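Long-range contacts in transcriptional regulator, AraC family (Pseudomonas putida, PDB 3GRA), which probably acts as a DNA-binding transcription factor; this chain comprises its DJ-1/PfpI-like domain, without the AraC-type DNA-binding part: residues A[5-10]-A[70-75]; A[41-46]-A[59-64]; A[106-111]-A[126-131]. All blocks are in the same frame, centred on the assembly; numbering follows the deposited sequence.

Interaction 1: A[5-10]-A[70-75]; sequences PYRVDF and KELDLL
The backbone of Arg-7 is bonded to both the carboxylate and the amide of Asp-73. Arg-7 N donates to Asp-73 OD2 (3.0 Å) in a nearly straight bond, 171° at the hydrogen, and the carboxylate oxygen receives it on its anti lone pair. In return Arg-7 O is gripped by two amides, Asp-73 N at 2.9 Å and Leu-74 N at 3.1 Å. Regular parallel pairing follows, with Asp-9 N bonded to Leu-74 O (2.9 Å). The aspartate carboxylate thus stands in for a main-chain acceptor just before strand 74-78 begins. Strand 6-12 lies between strands 39-45 and 74-78 in the mainly parallel, mixed central sheet of the DJ-1/PfpI fold, so Tyr-6 and Val-8 also bond through their backbones to Gln-40 on its other edge. On the face that carries Tyr-6 and Val-8, the Tyr-6 ring, its CG anti to the backbone N (chi1 -167°), receives Asp-73 CB over one face in a CH-pi contact, 3.3 Å from CE1. Val-8 CG2 packs alongside Leu-74 CD2 at 3.6 Å, and Leu-171 of helix 161-176 touches both Tyr-6 and Leu-74. On the face of Arg-7 and Asp-9, a bend at chi3 (56°) sets NE close to Leu-72 CD1, at the guanidinium edge; NH2 forms a salt bridge with Asp-9 OD1 (2.8 Å) and a hydrogen bond to Thr-42 OG1. The Leu-72 side chain crosses that of Asp-9 at about a right angle, with CD2 3.5 Å from Asp-9 CB.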
loop_
_atom_site.group_PDB
_atom_site.type_symbol
_atom_site.label_atom_id
_atom_site.label_comp_id
_atom_site.label_asym_id
_atom_site.label_seq_id
_atom_site.Cartn_x
_atom_site.Cartn_y
_atom_site.Cartn_z
ATOM N N PRO A 5 -8.937 16.878 15.484
ATOM C CA PRO A 5 -8.222 15.810 14.746
ATOM C C PRO A 5 -9.034 14.520 14.688
ATOM O O PRO A 5 -9.276 13.887 15.708
ATOM C CB PRO A 5 -6.898 15.589 15.470
ATOM C CG PRO A 5 -7.284 15.982 16.897
ATOM C CD PRO A 5 -8.201 17.211 16.715
ATOM N N TYR A 6 -9.474 14.137 13.496
ATOM C CA TYR A 6 -10.254 12.908 13.353
ATOM C C TYR A 6 -9.263 11.735 13.475
ATOM O O TYR A 6 -8.297 11.652 12.718
ATOM C CB TYR A 6 -10.959 12.899 11.989
ATOM C CG TYR A 6 -12.022 11.831 11.856
ATOM C CD1 TYR A 6 -13.259 11.963 12.482
ATOM C CD2 TYR A 6 -11.774 10.670 11.131
ATOM C CE1 TYR A 6 -14.227 10.954 12.387
ATOM C CE2 TYR A 6 -12.718 9.661 11.028
ATOM C CZ TYR A 6 -13.943 9.802 11.653
ATOM O OH TYR A 6 -14.861 8.786 11.522
ATOM N N ARG A 7 -9.492 10.856 14.444
ATOM C CA ARG A 7 -8.608 9.708 14.676
ATOM C C ARG A 7 -9.087 8.418 14.033
ATOM O O ARG A 7 -10.158 7.919 14.358
ATOM C CB ARG A 7 -8.434 9.446 16.180
ATOM C CG ARG A 7 -7.329 10.251 16.860
ATOM C CD ARG A 7 -6.756 9.466 18.041
ATOM N NE ARG A 7 -6.270 8.148 17.616
ATOM C CZ ARG A 7 -5.131 7.941 16.955
ATOM N NH1 ARG A 7 -4.345 8.964 16.647
ATOM N NH2 ARG A 7 -4.785 6.717 16.584
ATOM N N VAL A 8 -8.285 7.872 13.128
ATOM C CA VAL A 8 -8.643 6.621 12.471
ATOM C C VAL A 8 -7.509 5.594 12.477
ATOM O O VAL A 8 -6.403 5.865 12.025
ATOM C CB VAL A 8 -9.093 6.867 11.018
ATOM C CG1 VAL A 8 -8.025 7.650 10.283
ATOM C CG2 VAL A 8 -9.365 5.530 10.308
ATOM N N ASP A 9 -7.802 4.407 12.999
ATOM C CA ASP A 9 -6.828 3.318 13.055
ATOM C C ASP A 9 -7.214 2.192 12.091
ATOM O O ASP A 9 -8.393 1.927 11.858
ATOM C CB ASP A 9 -6.715 2.761 14.471
ATOM C CG ASP A 9 -5.755 3.555 15.343
ATOM O OD1 ASP A 9 -5.142 4.527 14.839
ATOM O OD2 ASP A 9 -5.613 3.196 16.533
ATOM N N PHE A 10 -6.201 1.518 11.558
ATOM C CA PHE A 10 -6.403 0.449 10.601
ATOM C C PHE A 10 -5.881 -0.884 11.107
ATOM O O PHE A 10 -4.684 -1.034 11.346
ATOM C CB PHE A 10 -5.677 0.784 9.294
ATOM C CG PHE A 10 -6.151 2.051 8.632
ATOM C CD1 PHE A 10 -7.131 2.013 7.651
ATOM C CD2 PHE A 10 -5.582 3.283 8.968
ATOM C CE1 PHE A 10 -7.544 3.183 7.004
ATOM C CE2 PHE A 10 -5.985 4.460 8.333
ATOM C CZ PHE A 10 -6.966 4.409 7.348
ATOM N N LYS A 70 -10.204 3.475 22.620
ATOM C CA LYS A 70 -11.106 4.423 23.259
ATOM C C LYS A 70 -11.072 5.827 22.667
ATOM O O LYS A 70 -12.098 6.502 22.612
ATOM C CB LYS A 70 -10.780 4.488 24.754
ATOM C CG LYS A 70 -11.865 5.096 25.621
ATOM C CD LYS A 70 -11.523 4.955 27.104
ATOM C CE LYS A 70 -12.630 5.522 27.994
ATOM N NZ LYS A 70 -12.857 6.985 27.782
ATOM N N GLU A 71 -9.903 6.269 22.221
ATOM C CA GLU A 71 -9.776 7.604 21.653
ATOM C C GLU A 71 -10.004 7.644 20.141
ATOM O O GLU A 71 -9.673 8.629 19.485
ATOM C CB GLU A 71 -8.393 8.171 21.988
ATOM C CG GLU A 71 -8.104 8.264 23.489
ATOM C CD GLU A 71 -9.261 8.873 24.278
ATOM O OE1 GLU A 71 -9.707 9.991 23.938
ATOM O OE2 GLU A 71 -9.727 8.231 25.242
ATOM N N LEU A 72 -10.587 6.579 19.599
ATOM C CA LEU A 72 -10.829 6.479 18.164
ATOM C C LEU A 72 -12.176 6.961 17.646
ATOM O O LEU A 72 -13.205 6.800 18.294
ATOM C CB LEU A 72 -10.648 5.027 17.712
ATOM C CG LEU A 72 -9.334 4.617 17.044
ATOM C CD1 LEU A 72 -8.153 5.085 17.879
ATOM C CD2 LEU A 72 -9.309 3.103 16.867
ATOM N N ASP A 73 -12.151 7.548 16.457
ATOM C CA ASP A 73 -13.371 7.985 15.791
ATOM C C ASP A 73 -13.731 6.906 14.776
ATOM O O ASP A 73 -14.905 6.705 14.463
ATOM C CB ASP A 73 -13.156 9.305 15.059
ATOM C CG ASP A 73 -13.056 10.482 16.008
ATOM O OD1 ASP A 73 -14.000 10.689 16.803
ATOM O OD2 ASP A 73 -12.042 11.197 15.955
ATOM N N LEU A 74 -12.720 6.194 14.278
ATOM C CA LEU A 74 -12.956 5.158 13.275
ATOM C C LEU A 74 -11.918 4.042 13.255
ATOM O O LEU A 74 -10.718 4.284 13.136
ATOM C CB LEU A 74 -13.033 5.798 11.885
ATOM C CG LEU A 74 -13.081 4.893 10.645
ATOM C CD1 LEU A 74 -14.415 4.154 10.562
ATOM C CD2 LEU A 74 -12.850 5.745 9.406
ATOM N N LEU A 75 -12.405 2.816 13.367
ATOM C CA LEU A 75 -11.566 1.630 13.347
ATOM C C LEU A 75 -11.905 0.907 12.053
ATOM O O LEU A 75 -13.047 0.511 11.844
ATOM C CB LEU A 75 -11.892 0.728 14.544
ATOM C CG LEU A 75 -11.021 -0.512 14.780
ATOM C CD1 LEU A 75 -9.559 -0.099 14.906
ATOM C CD2 LEU A 75 -11.468 -1.208 16.062
#

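Interaction 2: A[41-46]-A[59-64]; sequences FTPLSL and LVATEL. With EDO (1,2-ethanediol), chain C.
Val-60 O meets the ring of Pro-43 at CG (3.6 Å), close to the second subunit, whose Leu-57 packs on this proline and whose backbone bonds to Val-60. Next, Ala-61 directs its CB onto Pro-43 O. The same carbonyl accepts Thr-62 N (3.0 Å), and Thr-62 O takes Ser-45 N (2.8 Å). The side chains of Thr-62 and Leu-44 lie alongside each other, with Leu-44 CD2 3.9 Å from Thr-62 CB. Glu-63 sends OE2 to a weak hydrogen bond with Gly-48 N. Leu-64 N binds Ser-45 O at 2.8 Å, almost straight at 174°. Leu-64 CG, anti to its backbone N (chi1 -166°), lies 4.0 Å from Leu-44 CD1, and Leu-64 CD1 touches Leu-44 CD1 and Leu-46 CD2 (3.9 Å). An alanine in place of Leu-44 would probably open a gap beside Thr-62 CB and leave Leu-64 CD1 with less apolar packing. Where strand 39-45 ends, a 1,2-ethanediol, probably from the crystallisation liquor, accepts Leu-46 N on its O1 (3.0 Å) and pairs its O2 with Ser-45 OG. Through the Thr-62 and Leu-64 backbone bonds, strand 62-63 forms one outer edge, within the chain, of the central sheet of this DJ-1/PfpI-type alpha/beta domain.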
loop_
_atom_site.group_PDB
_atom_site.type_symbol
_atom_site.label_atom_id
_atom_site.label_comp_id
_atom_site.label_asym_id
_atom_site.label_seq_id
_atom_site.Cartn_x
_atom_site.Cartn_y
_atom_site.Cartn_z
ATOM N N PHE A 41 -3.664 8.798 12.482
ATOM C CA PHE A 41 -3.890 7.386 12.184
ATOM C C PHE A 41 -2.733 6.474 12.612
ATOM O O PHE A 41 -1.599 6.927 12.765
ATOM C CB PHE A 41 -4.166 7.250 10.684
ATOM C CG PHE A 41 -3.489 8.305 9.860
ATOM C CD1 PHE A 41 -2.165 8.167 9.481
ATOM C CD2 PHE A 41 -4.158 9.485 9.540
ATOM C CE1 PHE A 41 -1.502 9.192 8.788
ATOM C CE2 PHE A 41 -3.510 10.517 8.852
ATOM C CZ PHE A 41 -2.180 10.368 8.479
ATOM N N THR A 42 -3.038 5.190 12.799
ATOM C CA THR A 42 -2.042 4.212 13.224
ATOM C C THR A 42 -2.305 2.800 12.697
ATOM O O THR A 42 -3.422 2.291 12.773
ATOM C CB THR A 42 -1.996 4.086 14.755
ATOM O OG1 THR A 42 -2.040 5.386 15.347
ATOM C CG2 THR A 42 -0.716 3.395 15.186
ATOM N N PRO A 43 -1.276 2.159 12.132
ATOM C CA PRO A 43 -1.490 0.802 11.636
ATOM C C PRO A 43 -1.491 -0.091 12.888
ATOM O O PRO A 43 -0.645 0.077 13.776
ATOM C CB PRO A 43 -0.283 0.567 10.729
ATOM C CG PRO A 43 0.798 1.415 11.361
ATOM C CD PRO A 43 0.067 2.663 11.795
ATOM N N LEU A 44 -2.457 -1.001 12.967
ATOM C CA LEU A 44 -2.582 -1.889 14.113
ATOM C C LEU A 44 -2.549 -3.379 13.740
ATOM O O LEU A 44 -3.002 -3.778 12.671
ATOM C CB LEU A 44 -3.889 -1.599 14.870
ATOM C CG LEU A 44 -4.183 -0.225 15.497
ATOM C CD1 LEU A 44 -5.563 -0.306 16.161
ATOM C CD2 LEU A 44 -3.129 0.166 16.525
ATOM N N SER A 45 -2.003 -4.190 14.641
ATOM C CA SER A 45 -1.909 -5.636 14.450
ATOM C C SER A 45 -2.538 -6.335 15.636
ATOM O O SER A 45 -2.348 -5.921 16.778
ATOM C CB SER A 45 -0.452 -6.081 14.351
ATOM O OG SER A 45 -0.351 -7.489 14.550
ATOM N N LEU A 46 -3.287 -7.395 15.363
ATOM C CA LEU A 46 -3.929 -8.158 16.418
ATOM C C LEU A 46 -2.883 -8.924 17.215
ATOM O O LEU A 46 -2.967 -9.002 18.438
ATOM C CB LEU A 46 -4.965 -9.110 15.819
ATOM C CG LEU A 46 -6.117 -8.372 15.124
ATOM C CD1 LEU A 46 -7.155 -9.349 14.632
ATOM C CD2 LEU A 46 -6.747 -7.383 16.108
ATOM N N LEU A 59 4.737 -4.638 7.190
ATOM C CA LEU A 59 4.676 -3.258 7.677
ATOM C C LEU A 59 4.766 -3.275 9.190
ATOM O O LEU A 59 4.224 -4.174 9.839
ATOM C CB LEU A 59 3.348 -2.594 7.315
ATOM C CG LEU A 59 3.137 -2.025 5.928
ATOM C CD1 LEU A 59 3.096 -3.153 4.936
ATOM C CD2 LEU A 59 1.848 -1.235 5.903
ATOM N N VAL A 60 5.438 -2.285 9.762
ATOM C CA VAL A 60 5.516 -2.222 11.205
ATOM C C VAL A 60 4.174 -1.664 11.680
ATOM O O VAL A 60 3.616 -0.747 11.070
ATOM C CB VAL A 60 6.670 -1.305 11.683
ATOM C CG1 VAL A 60 6.698 -1.257 13.220
ATOM C CG2 VAL A 60 8.016 -1.834 11.141
ATOM N N ALA A 61 3.643 -2.241 12.752
ATOM C CA ALA A 61 2.369 -1.808 13.291
ATOM C C ALA A 61 2.366 -1.915 14.799
ATOM O O ALA A 61 3.165 -2.642 15.378
ATOM C CB ALA A 61 1.245 -2.656 12.706
ATOM N N THR A 62 1.472 -1.168 15.432
ATOM C CA THR A 62 1.348 -1.207 16.879
ATOM C C THR A 62 0.445 -2.386 17.230
ATOM O O THR A 62 -0.530 -2.664 16.525
ATOM C CB THR A 62 0.689 0.073 17.429
ATOM O OG1 THR A 62 1.493 1.211 17.115
ATOM C CG2 THR A 62 0.520 -0.024 18.943
ATOM N N GLU A 63 0.775 -3.090 18.304
ATOM C CA GLU A 63 -0.049 -4.200 18.730
ATOM C C GLU A 63 -1.308 -3.567 19.301
ATOM O O GLU A 63 -1.246 -2.690 20.163
ATOM C CB GLU A 63 0.675 -5.042 19.786
ATOM C CG GLU A 63 -0.166 -6.180 20.352
ATOM C CD GLU A 63 0.631 -7.464 20.558
ATOM O OE1 GLU A 63 1.805 -7.380 20.974
ATOM O OE2 GLU A 63 0.081 -8.561 20.311
ATOM N N LEU A 64 -2.455 -4.006 18.807
ATOM C CA LEU A 64 -3.723 -3.453 19.250
ATOM C C LEU A 64 -3.939 -3.609 20.750
ATOM O O LEU A 64 -3.653 -4.652 21.337
ATOM C CB LEU A 64 -4.869 -4.104 18.472
ATOM C CG LEU A 64 -6.236 -3.423 18.562
ATOM C CD1 LEU A 64 -7.005 -3.650 17.266
ATOM C CD2 LEU A 64 -7.007 -3.954 19.762
HETATM C C1 EDO C . -3.677 -9.725 12.155
HETATM O O1 EDO C . -3.610 -8.355 12.539
HETATM C C2 EDO C . -2.248 -10.304 11.971
HETATM O O2 EDO C . -1.244 -9.298 12.252
#

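Interaction 3: A[106-111]-A[126-131]; sequences GLWNGA and SIHPEQ
The indole of Trp-108 and the imidazole of His-128 lie side by side and point the same way, their planes only 8° apart. Slid apart, the rings barely overlap: His-128 ND1 sits over the rim of the indole, 3.5 Å from CZ2, while Trp-108 NE1 lies over the imidazole face, and His-128 CB makes a CH-pi contact with the five-membered ring. With Trp-108 CG anti to its backbone N (chi1 -163°), the indole comes back toward the 126-131 loop though CB points away. Between the backbones, His-128 N donates to Trp-108 O (2.9 Å). Water 1, in the indole plane, accepts from Trp-108 NE1 (2.7 Å) and donates to Gln-131 OE1 (2.6 Å). That oxygen also takes Asn-109 ND2 (2.8 Å), which approaches from above the carbonyl plane, the two amides being turned 78° apart; ND2 also bonds Gly-80 O. At Ala-111, CB lies 3.6 Å from Ser-126 O. The positive phi of Trp-108, in this strand-to-helix turn, is consistent with the nucleophile elbow of DJ-1/PfpI relatives, which usually carry a cysteine there. The turn joins strand 103-107, between strands 74-78 and 155-158, to helix 110-117, and the facing loop runs from strand 123-125 into helix 132-138.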
loop_
_atom_site.group_PDB
_atom_site.type_symbol
_atom_site.label_atom_id
_atom_site.label_comp_id
_atom_site.label_asym_id
_atom_site.label_seq_id
_atom_site.Cartn_x
_atom_site.Cartn_y
_atom_site.Cartn_z
ATOM N N GLY A 106 -14.174 -1.198 6.681
ATOM C CA GLY A 106 -13.529 -2.367 6.098
ATOM C C GLY A 106 -13.106 -2.177 4.650
ATOM O O GLY A 106 -13.874 -1.648 3.837
ATOM N N LEU A 107 -11.890 -2.615 4.324
ATOM C CA LEU A 107 -11.355 -2.505 2.961
ATOM C C LEU A 107 -11.199 -3.905 2.378
ATOM O O LEU A 107 -10.843 -4.843 3.099
ATOM C CB LEU A 107 -9.996 -1.777 2.961
ATOM C CG LEU A 107 -9.938 -0.414 3.689
ATOM C CD1 LEU A 107 -8.510 0.135 3.619
ATOM C CD2 LEU A 107 -10.939 0.596 3.064
ATOM N N TRP A 108 -11.461 -4.031 1.078
ATOM C CA TRP A 108 -11.403 -5.299 0.352
ATOM C C TRP A 108 -12.533 -6.212 0.849
ATOM O O TRP A 108 -13.609 -6.208 0.263
ATOM C CB TRP A 108 -10.039 -5.972 0.511
ATOM C CG TRP A 108 -9.820 -7.046 -0.530
ATOM C CD1 TRP A 108 -10.243 -8.347 -0.472
ATOM C CD2 TRP A 108 -9.239 -6.871 -1.825
ATOM N NE1 TRP A 108 -9.965 -8.994 -1.659
ATOM C CE2 TRP A 108 -9.347 -8.111 -2.505
ATOM C CE3 TRP A 108 -8.633 -5.786 -2.483
ATOM C CZ2 TRP A 108 -8.879 -8.291 -3.815
ATOM C CZ3 TRP A 108 -8.163 -5.969 -3.795
ATOM C CH2 TRP A 108 -8.290 -7.215 -4.439
ATOM N N ASN A 109 -12.303 -6.977 1.913
ATOM C CA ASN A 109 -13.366 -7.821 2.479
ATOM C C ASN A 109 -13.550 -7.610 3.972
ATOM O O ASN A 109 -14.208 -8.399 4.642
ATOM C CB ASN A 109 -13.130 -9.311 2.211
ATOM C CG ASN A 109 -11.764 -9.769 2.636
ATOM O OD1 ASN A 109 -11.280 -9.417 3.716
ATOM N ND2 ASN A 109 -11.129 -10.572 1.789
ATOM N N GLY A 110 -12.990 -6.523 4.497
ATOM C CA GLY A 110 -13.139 -6.254 5.920
ATOM C C GLY A 110 -14.600 -6.211 6.348
ATOM O O GLY A 110 -14.929 -6.463 7.502
ATOM N N ALA A 111 -15.490 -5.889 5.418
ATOM C CA ALA A 111 -16.896 -5.827 5.740
ATOM C C ALA A 111 -17.383 -7.206 6.144
ATOM O O ALA A 111 -18.354 -7.338 6.892
ATOM C CB ALA A 111 -17.695 -5.300 4.559
ATOM N N SER A 126 -19.952 -2.396 1.081
ATOM C CA SER A 126 -19.284 -2.837 -0.132
ATOM C C SER A 126 -18.299 -3.917 0.281
ATOM O O SER A 126 -17.619 -3.802 1.303
ATOM C CB SER A 126 -18.522 -1.679 -0.796
ATOM O OG SER A 126 -19.406 -0.827 -1.493
ATOM N N ILE A 127 -18.215 -4.965 -0.517
ATOM C CA ILE A 127 -17.309 -6.059 -0.200
ATOM C C ILE A 127 -16.846 -6.717 -1.478
ATOM O O ILE A 127 -17.552 -6.708 -2.474
ATOM C CB ILE A 127 -18.028 -7.128 0.678
ATOM C CG1 ILE A 127 -17.057 -8.242 1.065
ATOM C CG2 ILE A 127 -19.214 -7.699 -0.077
ATOM C CD1 ILE A 127 -17.655 -9.268 2.050
ATOM N N HIS A 128 -15.644 -7.270 -1.454
ATOM C CA HIS A 128 -15.144 -7.963 -2.617
ATOM C C HIS A 128 -16.120 -9.107 -2.920
ATOM O O HIS A 128 -16.657 -9.726 -2.004
ATOM C CB HIS A 128 -13.764 -8.557 -2.346
ATOM C CG HIS A 128 -13.128 -9.139 -3.569
ATOM N ND1 HIS A 128 -12.367 -8.388 -4.442
ATOM C CD2 HIS A 128 -13.218 -10.375 -4.116
ATOM C CE1 HIS A 128 -12.020 -9.134 -5.474
ATOM N NE2 HIS A 128 -12.524 -10.344 -5.301
ATOM N N PRO A 129 -16.365 -9.385 -4.209
ATOM C CA PRO A 129 -17.270 -10.451 -4.670
ATOM C C PRO A 129 -16.978 -11.843 -4.091
ATOM O O PRO A 129 -17.898 -12.603 -3.784
ATOM C CB PRO A 129 -17.095 -10.408 -6.187
ATOM C CG PRO A 129 -16.888 -8.924 -6.432
ATOM C CD PRO A 129 -15.876 -8.586 -5.348
ATOM N N GLU A 130 -15.700 -12.169 -3.930
ATOM C CA GLU A 130 -15.303 -13.477 -3.401
ATOM C C GLU A 130 -15.971 -13.767 -2.058
ATOM O O GLU A 130 -16.262 -14.926 -1.747
ATOM C CB GLU A 130 -13.778 -13.539 -3.247
ATOM C CG GLU A 130 -13.184 -14.941 -3.060
ATOM C CD GLU A 130 -13.363 -15.834 -4.280
ATOM O OE1 GLU A 130 -13.202 -15.331 -5.416
ATOM O OE2 GLU A 130 -13.654 -17.040 -4.102
ATOM N N GLN A 131 -16.239 -12.727 -1.272
ATOM C CA GLN A 131 -16.853 -12.930 0.038
ATOM C C GLN A 131 -18.296 -12.457 0.164
ATOM O O GLN A 131 -18.853 -12.448 1.255
ATOM C CB GLN A 131 -16.006 -12.262 1.130
ATOM C CG GLN A 131 -14.758 -13.051 1.561
ATOM C CD GLN A 131 -13.614 -12.971 0.557
ATOM O OE1 GLN A 131 -13.046 -11.899 0.329
ATOM N NE2 GLN A 131 -13.265 -14.115 -0.044
HETATM O O HOH W 1 -11.462 -11.226 -1.596
HETATM O O HOH W 2 -14.980 -4.595 2.821
#

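All three contacts reach the same central sheet, from different places. Interactions 1 and 2 are parallel pairings separated by one strand pair, 39-45 with 6-12, through which they touch; interaction 2 is nested within the chain loop that interaction 1 closes. Both are partly buried, but 5-10/70-75 belongs to inner strands and joins backbone pairing to carboxylate and guanidinium chemistry, whereas 41-46/59-64 lies at the sheet edge, pairs backbones beside aliphatic side chains and adjoins the second subunit. Interaction 3, more buried and across the chain's centre from interaction 1, joins a strand-to-helix turn to a loop, and relies on near-parallel rings, side-chain amides and a bridging water instead of strand pairing.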